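Putative branched-chain amino acid ABC transporter (Rhodospirillum rubrum ATCC 11170, PDB 3HUT) probably binds a branched-chain amino acid or a related small ligand outside the cytoplasmic membrane and delivers it to an ABC transporter. Local coordinates at residues A131-G136 / G244-T249; A228-K233 / G343-I348. All blocks are in the same frame, centred on the assembly; numbering follows the deposited sequence.

Contact 1: A131-G136 / G244-T249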
ATOM      1  N   ALA A 131      12.542  11.372  -0.567  1.00  7.25           N
ATOM      2  CA  ALA A 131      13.838  12.032  -0.684  1.00  7.42           C
ATOM      3  C   ALA A 131      13.705  13.090  -1.781  1.00  6.55           C
ATOM      4  O   ALA A 131      14.145  14.227  -1.615  1.00  9.79           O
ATOM      5  CB  ALA A 131      14.923  11.024  -1.038  1.00  6.47           C
ATOM      6  N   ALA A 132      13.077  12.720  -2.895  1.00  6.95           N
ATOM      7  CA  ALA A 132      12.884  13.654  -4.007  1.00  7.83           C
ATOM      8  C   ALA A 132      12.028  14.842  -3.565  1.00  9.29           C
ATOM      9  O   ALA A 132      12.265  15.979  -3.972  1.00  9.17           O
ATOM     10  CB  ALA A 132      12.219  12.941  -5.193  1.00  8.02           C
ATOM     11  N   TRP A 133      11.035  14.567  -2.726  1.00  8.35           N
ATOM     12  CA  TRP A 133      10.140  15.598  -2.219  1.00  7.78           C
ATOM     13  C   TRP A 133      10.926  16.621  -1.382  1.00  8.00           C
ATOM     14  O   TRP A 133      10.804  17.834  -1.577  1.00  7.34           O
ATOM     15  CB  TRP A 133       9.046  14.933  -1.372  1.00  7.68           C
ATOM     16  CG  TRP A 133       8.019  15.857  -0.760  1.00  7.42           C
ATOM     17  CD1 TRP A 133       7.867  17.199  -0.977  1.00  5.88           C
ATOM     18  CD2 TRP A 133       6.998  15.486   0.174  1.00  7.81           C
ATOM     19  NE1 TRP A 133       6.815  17.686  -0.232  1.00  8.70           N
ATOM     20  CE2 TRP A 133       6.264  16.654   0.482  1.00  8.33           C
ATOM     21  CE3 TRP A 133       6.630  14.276   0.779  1.00  8.61           C
ATOM     22  CZ2 TRP A 133       5.184  16.648   1.376  1.00  7.92           C
ATOM     23  CZ3 TRP A 133       5.552  14.272   1.668  1.00  9.71           C
ATOM     24  CH2 TRP A 133       4.845  15.450   1.954  1.00  7.78           C
HETATM   25  N   MSE A 134      11.745  16.132  -0.462  1.00  7.15           N
HETATM   26  CA  MSE A 134      12.530  17.027   0.376  1.00  8.04           C
HETATM   27  C   MSE A 134      13.571  17.819  -0.415  1.00  7.43           C
HETATM   28  O   MSE A 134      13.830  18.986  -0.117  1.00  8.48           O
HETATM   29  CB  MSE A 134      13.174  16.236   1.513  1.00  9.69           C
HETATM   30  CG  MSE A 134      12.143  15.742   2.515  1.00 11.43           C
HETATM   31 SE   MSE A 134      12.856  14.717   3.979  1.00 22.32          SE
HETATM   32  CE  MSE A 134      13.536  16.161   5.060  1.00 16.00           C
ATOM     33  N   ILE A 135      14.165  17.193  -1.423  1.00  8.66           N
ATOM     34  CA  ILE A 135      15.144  17.877  -2.265  1.00  8.40           C
ATOM     35  C   ILE A 135      14.386  18.972  -3.006  1.00 10.05           C
ATOM     36  O   ILE A 135      14.857  20.106  -3.131  1.00 11.87           O
ATOM     37  CB  ILE A 135      15.767  16.912  -3.304  1.00  8.87           C
ATOM     38  CG1 ILE A 135      16.661  15.882  -2.605  1.00  7.85           C
ATOM     39  CG2 ILE A 135      16.543  17.702  -4.360  1.00  8.19           C
ATOM     40  CD1 ILE A 135      17.963  16.459  -2.014  1.00  9.99           C
ATOM     41  N   GLY A 136      13.197  18.623  -3.488  1.00 10.89           N
ATOM     42  CA  GLY A 136      12.371  19.573  -4.212  1.00 10.69           C
ATOM     43  C   GLY A 136      11.971  20.756  -3.351  1.00 12.17           C
ATOM     44  O   GLY A 136      11.759  21.855  -3.864  1.00 10.56           O
ATOM     45  N   GLY A 244       2.167  20.510  11.326  1.00  8.21           N
ATOM     46  CA  GLY A 244       3.228  20.792  10.381  1.00  7.56           C
ATOM     47  C   GLY A 244       3.965  19.582   9.836  1.00  7.38           C
ATOM     48  O   GLY A 244       4.733  19.714   8.885  1.00  8.34           O
ATOM     49  N   VAL A 245       3.751  18.406  10.421  1.00  6.84           N
ATOM     50  CA  VAL A 245       4.419  17.205   9.927  1.00  7.10           C
ATOM     51  C   VAL A 245       3.903  16.879   8.523  1.00  8.26           C
ATOM     52  O   VAL A 245       2.705  16.980   8.246  1.00  8.15           O
ATOM     53  CB  VAL A 245       4.180  15.987  10.863  1.00  7.05           C
ATOM     54  CG1 VAL A 245       4.781  14.722  10.251  1.00  6.02           C
ATOM     55  CG2 VAL A 245       4.824  16.244  12.222  1.00  5.55           C
ATOM     56  N   ARG A 246       4.817  16.510   7.634  1.00  8.89           N
ATOM     57  CA  ARG A 246       4.450  16.173   6.267  1.00  9.24           C
ATOM     58  C   ARG A 246       4.668  14.699   5.984  1.00  9.23           C
ATOM     59  O   ARG A 246       5.577  14.081   6.532  1.00  7.79           O
ATOM     60  CB  ARG A 246       5.264  17.011   5.283  1.00 11.37           C
ATOM     61  CG  ARG A 246       4.772  18.440   5.173  1.00 15.29           C
ATOM     62  CD  ARG A 246       5.776  19.322   4.467  1.00 21.40           C
ATOM     63  NE  ARG A 246       5.269  20.681   4.330  1.00 27.38           N
ATOM     64  CZ  ARG A 246       5.981  21.704   3.875  1.00 32.54           C
ATOM     65  NH1 ARG A 246       7.246  21.528   3.510  1.00 33.32           N
ATOM     66  NH2 ARG A 246       5.425  22.908   3.789  1.00 34.52           N
ATOM     67  N   LEU A 247       3.818  14.139   5.129  1.00  7.90           N
ATOM     68  CA  LEU A 247       3.927  12.739   4.756  1.00  7.51           C
ATOM     69  C   LEU A 247       3.151  12.500   3.470  1.00  8.78           C
ATOM     70  O   LEU A 247       2.261  13.277   3.114  1.00  3.73           O
ATOM     71  CB  LEU A 247       3.374  11.827   5.867  1.00  9.34           C
ATOM     72  CG  LEU A 247       1.889  11.875   6.267  1.00 13.36           C
ATOM     73  CD1 LEU A 247       0.989  11.539   5.087  1.00 19.97           C
ATOM     74  CD2 LEU A 247       1.642  10.864   7.380  1.00 17.08           C
ATOM     75  N   ALA A 248       3.495  11.426   2.774  1.00  8.43           N
ATOM     76  CA  ALA A 248       2.803  11.064   1.549  1.00 10.06           C
ATOM     77  C   ALA A 248       2.198   9.680   1.753  1.00 10.70           C
ATOM     78  O   ALA A 248       2.764   8.852   2.461  1.00 11.02           O
ATOM     79  CB  ALA A 248       3.781  11.043   0.369  1.00 10.83           C
ATOM     80  N   THR A 249       1.045   9.438   1.146  1.00 11.78           N
ATOM     81  CA  THR A 249       0.392   8.145   1.262  1.00 13.23           C
ATOM     82  C   THR A 249      -0.409   7.854  -0.001  1.00 12.09           C
ATOM     83  O   THR A 249      -0.739   8.764  -0.759  1.00 12.84           O
ATOM     84  CB  THR A 249      -0.544   8.096   2.491  1.00 15.53           C
ATOM     85  OG1 THR A 249      -0.975   6.746   2.702  1.00 21.88           O
ATOM     86  CG2 THR A 249      -1.767   8.979   2.273  1.00 14.75           C
TER

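Contact 2: A228-K233 / G343-I348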
ATOM      1  N   ALA A 228       3.451   5.432   7.456  1.00  7.18           N
ATOM      2  CA  ALA A 228       3.090   4.713   8.677  1.00  7.22           C
ATOM      3  C   ALA A 228       2.606   5.686   9.754  1.00  7.02           C
ATOM      4  O   ALA A 228       2.058   5.274  10.778  1.00  6.89           O
ATOM      5  CB  ALA A 228       4.284   3.906   9.195  1.00  7.77           C
ATOM      6  N   LEU A 229       2.818   6.978   9.524  1.00  6.56           N
ATOM      7  CA  LEU A 229       2.382   8.005  10.466  1.00  6.31           C
ATOM      8  C   LEU A 229       0.927   8.362  10.210  1.00  7.26           C
ATOM      9  O   LEU A 229       0.281   9.005  11.042  1.00  6.13           O
ATOM     10  CB  LEU A 229       3.219   9.282  10.309  1.00  4.93           C
ATOM     11  CG  LEU A 229       4.734   9.215  10.530  1.00  4.93           C
ATOM     12  CD1 LEU A 229       5.349  10.595  10.309  1.00  6.30           C
ATOM     13  CD2 LEU A 229       5.017   8.736  11.932  1.00  4.37           C
ATOM     14  N   TYR A 230       0.414   7.938   9.059  1.00  8.19           N
ATOM     15  CA  TYR A 230      -0.954   8.258   8.662  1.00  7.01           C
ATOM     16  C   TYR A 230      -2.041   7.520   9.427  1.00  7.75           C
ATOM     17  O   TYR A 230      -2.378   6.376   9.117  1.00  9.05           O
ATOM     18  CB  TYR A 230      -1.141   8.006   7.164  1.00  8.37           C
ATOM     19  CG  TYR A 230      -2.455   8.520   6.625  1.00  7.54           C
ATOM     20  CD1 TYR A 230      -2.788   9.871   6.726  1.00  7.86           C
ATOM     21  CD2 TYR A 230      -3.353   7.667   5.988  1.00  8.38           C
ATOM     22  CE1 TYR A 230      -3.977  10.361   6.200  1.00  8.28           C
ATOM     23  CE2 TYR A 230      -4.547   8.145   5.457  1.00  8.09           C
ATOM     24  CZ  TYR A 230      -4.853   9.493   5.564  1.00 10.81           C
ATOM     25  OH  TYR A 230      -6.025   9.978   5.027  1.00  9.67           O
ATOM     26  N   SER A 231      -2.603   8.202  10.415  1.00  8.78           N
ATOM     27  CA  SER A 231      -3.664   7.654  11.240  1.00  9.44           C
ATOM     28  C   SER A 231      -4.224   8.764  12.112  1.00  8.49           C
ATOM     29  O   SER A 231      -3.496   9.660  12.535  1.00  7.94           O
ATOM     30  CB  SER A 231      -3.127   6.537  12.142  1.00 10.41           C
ATOM     31  OG  SER A 231      -4.081   6.180  13.136  1.00 10.15           O
ATOM     32  N   PRO A 232      -5.534   8.736  12.379  1.00  9.32           N
ATOM     33  CA  PRO A 232      -6.065   9.802  13.229  1.00  8.22           C
ATOM     34  C   PRO A 232      -5.366   9.750  14.592  1.00  8.55           C
ATOM     35  O   PRO A 232      -5.240  10.766  15.274  1.00  7.17           O
ATOM     36  CB  PRO A 232      -7.563   9.479  13.300  1.00  9.89           C
ATOM     37  CG  PRO A 232      -7.628   8.003  13.037  1.00 11.31           C
ATOM     38  CD  PRO A 232      -6.592   7.800  11.964  1.00 10.63           C
ATOM     39  N   LYS A 233      -4.883   8.564  14.962  1.00  6.51           N
ATOM     40  CA  LYS A 233      -4.193   8.382  16.234  1.00  7.67           C
ATOM     41  C   LYS A 233      -2.907   9.198  16.310  1.00  6.61           C
ATOM     42  O   LYS A 233      -2.482   9.581  17.396  1.00  6.19           O
ATOM     43  CB  LYS A 233      -3.894   6.897  16.476  1.00  9.48           C
ATOM     44  CG  LYS A 233      -5.157   6.052  16.613  1.00 12.73           C
ATOM     45  CD  LYS A 233      -4.863   4.568  16.804  1.00 17.62           C
ATOM     46  CE  LYS A 233      -4.409   4.232  18.225  1.00 24.03           C
ATOM     47  NZ  LYS A 233      -3.011   4.662  18.548  1.00 27.68           N
ATOM     48  N   GLY A 343      -5.237  20.068  13.456  1.00 10.53           N
ATOM     49  CA  GLY A 343      -5.828  18.809  13.879  1.00  9.01           C
ATOM     50  C   GLY A 343      -6.273  17.776  12.865  1.00  9.78           C
ATOM     51  O   GLY A 343      -7.023  16.868  13.215  1.00  7.96           O
ATOM     52  N   ASP A 344      -5.837  17.895  11.615  1.00  8.12           N
ATOM     53  CA  ASP A 344      -6.208  16.898  10.618  1.00  9.46           C
ATOM     54  C   ASP A 344      -5.228  16.935   9.462  1.00  8.77           C
ATOM     55  O   ASP A 344      -4.494  17.911   9.286  1.00  9.02           O
ATOM     56  CB  ASP A 344      -7.628  17.139  10.097  1.00 10.19           C
ATOM     57  CG  ASP A 344      -8.286  15.866   9.570  1.00 13.64           C
ATOM     58  OD1 ASP A 344      -7.584  14.851   9.346  1.00 14.34           O
ATOM     59  OD2 ASP A 344      -9.516  15.882   9.375  1.00 16.75           O
ATOM     60  N   PHE A 345      -5.206  15.859   8.685  1.00  7.89           N
ATOM     61  CA  PHE A 345      -4.324  15.770   7.531  1.00  9.21           C
ATOM     62  C   PHE A 345      -4.930  16.589   6.393  1.00 10.07           C
ATOM     63  O   PHE A 345      -6.117  16.460   6.088  1.00 11.93           O
ATOM     64  CB  PHE A 345      -4.167  14.309   7.111  1.00  7.50           C
ATOM     65  CG  PHE A 345      -3.559  13.439   8.173  1.00  7.76           C
ATOM     66  CD1 PHE A 345      -2.183  13.443   8.392  1.00  6.49           C
ATOM     67  CD2 PHE A 345      -4.362  12.628   8.967  1.00  8.07           C
ATOM     68  CE1 PHE A 345      -1.617  12.654   9.385  1.00  6.25           C
ATOM     69  CE2 PHE A 345      -3.806  11.834   9.966  1.00  7.24           C
ATOM     70  CZ  PHE A 345      -2.428  11.847  10.173  1.00  6.96           C
ATOM     71  N   ARG A 346      -4.110  17.428   5.772  1.00  9.58           N
ATOM     72  CA  ARG A 346      -4.564  18.282   4.683  1.00  8.92           C
ATOM     73  C   ARG A 346      -3.854  17.953   3.376  1.00  9.26           C
ATOM     74  O   ARG A 346      -2.647  17.729   3.357  1.00  9.56           O
ATOM     75  CB  ARG A 346      -4.313  19.754   5.032  1.00  9.37           C
ATOM     76  CG  ARG A 346      -5.039  20.243   6.286  1.00 13.36           C
ATOM     77  CD  ARG A 346      -6.550  20.096   6.124  1.00 18.39           C
ATOM     78  NE  ARG A 346      -7.317  20.743   7.189  1.00 25.37           N
ATOM     79  CZ  ARG A 346      -7.264  20.396   8.469  1.00 24.53           C
ATOM     80  NH1 ARG A 346      -6.475  19.407   8.847  1.00 29.22           N
ATOM     81  NH2 ARG A 346      -8.006  21.031   9.369  1.00 25.36           N
ATOM     82  N   VAL A 347      -4.603  17.908   2.285  1.00  8.35           N
ATOM     83  CA  VAL A 347      -3.997  17.641   0.990  1.00 11.54           C
ATOM     84  C   VAL A 347      -3.272  18.923   0.579  1.00 12.43           C
ATOM     85  O   VAL A 347      -3.889  19.982   0.453  1.00 12.29           O
ATOM     86  CB  VAL A 347      -5.060  17.276  -0.067  1.00 10.83           C
ATOM     87  CG1 VAL A 347      -4.390  17.023  -1.412  1.00 13.41           C
ATOM     88  CG2 VAL A 347      -5.820  16.032   0.378  1.00 12.66           C
ATOM     89  N   ILE A 348      -1.959  18.828   0.396  1.00 13.82           N
ATOM     90  CA  ILE A 348      -1.147  19.981   0.016  1.00 16.54           C
ATOM     91  C   ILE A 348      -1.466  20.483  -1.391  1.00 18.93           C
ATOM     92  O   ILE A 348      -1.678  21.708  -1.548  1.00 21.30           O
ATOM     93  CB  ILE A 348       0.359  19.645   0.104  1.00 16.25           C
ATOM     94  CG1 ILE A 348       0.740  19.363   1.558  1.00 14.05           C
ATOM     95  CG2 ILE A 348       1.189  20.793  -0.450  1.00 15.57           C
ATOM     96  CD1 ILE A 348       2.174  18.933   1.746  1.00 14.94           C
TER

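Contact 1: A131-G136 / G244-T249
In the lobe built on the mixed sheet, helix 126-136 packs on strand 246-249 through one tryptophan, Trp133. Its indole reaches the strand with the far end of its six-membered ring. CG lies anti to the backbone N (chi1 -180°), which sends the ring straight off the helix toward the strand; the axes of 131-136 and 246-249 come within 10.5 Å. Trp133 CZ3 lies 3.5 Å from Leu247 C, and that carbonyl carbon sits at the ring edge, in its plane. Next to it, Trp133 CH2 is 3.6 Å from Leu247 O. The ring thus ends against the peptide between Leu247 and Ala248. Periplasmic binding proteins of this family have two alpha/beta lobes, and here a helix covers the sheet of one of them. On one flank Ala248 CB meets Trp133 CZ3 at 3.9 Å. On the other, Arg246 CB lies 3.7 Å from Trp133 CH2. The arginine chain then runs out extended, and its guanidinium plane is 21° from the indole plane. Arg246 NH1 is hydrogen-bonded to Tyr224 OH. Tyr224 also packs edge-to-face with the indole, and Arg337 makes a cation-pi contact with it. With an alanine here the indole is gone, which would probably leave a gap against the Leu247-Ala248 peptide and Arg337 without its aromatic partner. No hydrogen bond joins the two segments.

Contact 2: A228-K233 / G343-I348
Tyr230 and Phe345 are brought together by different first torsions. In Tyr230, CG is anti to the backbone N (chi1 -171°); in Phe345, CG is anti to the carbonyl carbon (chi1 -61°). The tyrosine turns an edge onto the phenylalanine face in a T-shaped stack. The ring centroids are 4.8 Å apart and the planes meet at 61°. Tyr230 CD1 stands over the centre of the Phe345 ring, 3.7 Å above its plane. Tyr230 CE1 comes down beside it, 3.6 Å from Phe345 CD2. The hydroxyl is held outside the pair, as Tyr230 OH is hydrogen-bonded to Leu253 N. The pair joins the turn leading into helix 232-238 to strand 344-347, which pairs antiparallel with strand 331-341 in the mixed sheet. At the rim of the phenyl ring, Ser231 O lies in its plane, 3.4 Å from Phe345 CE2. The oxygen faces the ring's C-H edge, which is slightly positive, so the approach is probably favourable. Ser231 is also the N-cap of the helix: Lys233 N donates to Ser231 OG at 3.1 Å. On the strand, Phe345 N donates to Asp344 OD1 at 2.7 Å, on the anti side of the carboxylate and tilted out of its plane.

Both contacts reach the same mixed sheet, and their centres are about 13 Å apart. Contact 1 is buried, whereas contact 2 lies at the surface. Neither has a hydrogen bond between its segments. In contact 1 a single ring meets strand backbone, a methyl and the aliphatic part of an arginine; in contact 2 two rings stack, with a carbonyl at the rim. Leu247 joins them. Its CB leaves the strand on the side away from segment 131-136, and Leu247 CD2 packs 3.7 Å from Leu229 CB of contact 2. A second bridge is formed by Trp133 CZ2 and Ile348 CD1, 3.8 Å apart. Along the chain the segments alternate, and strand 246-249 is the next element after helix 232-238, across a short loop.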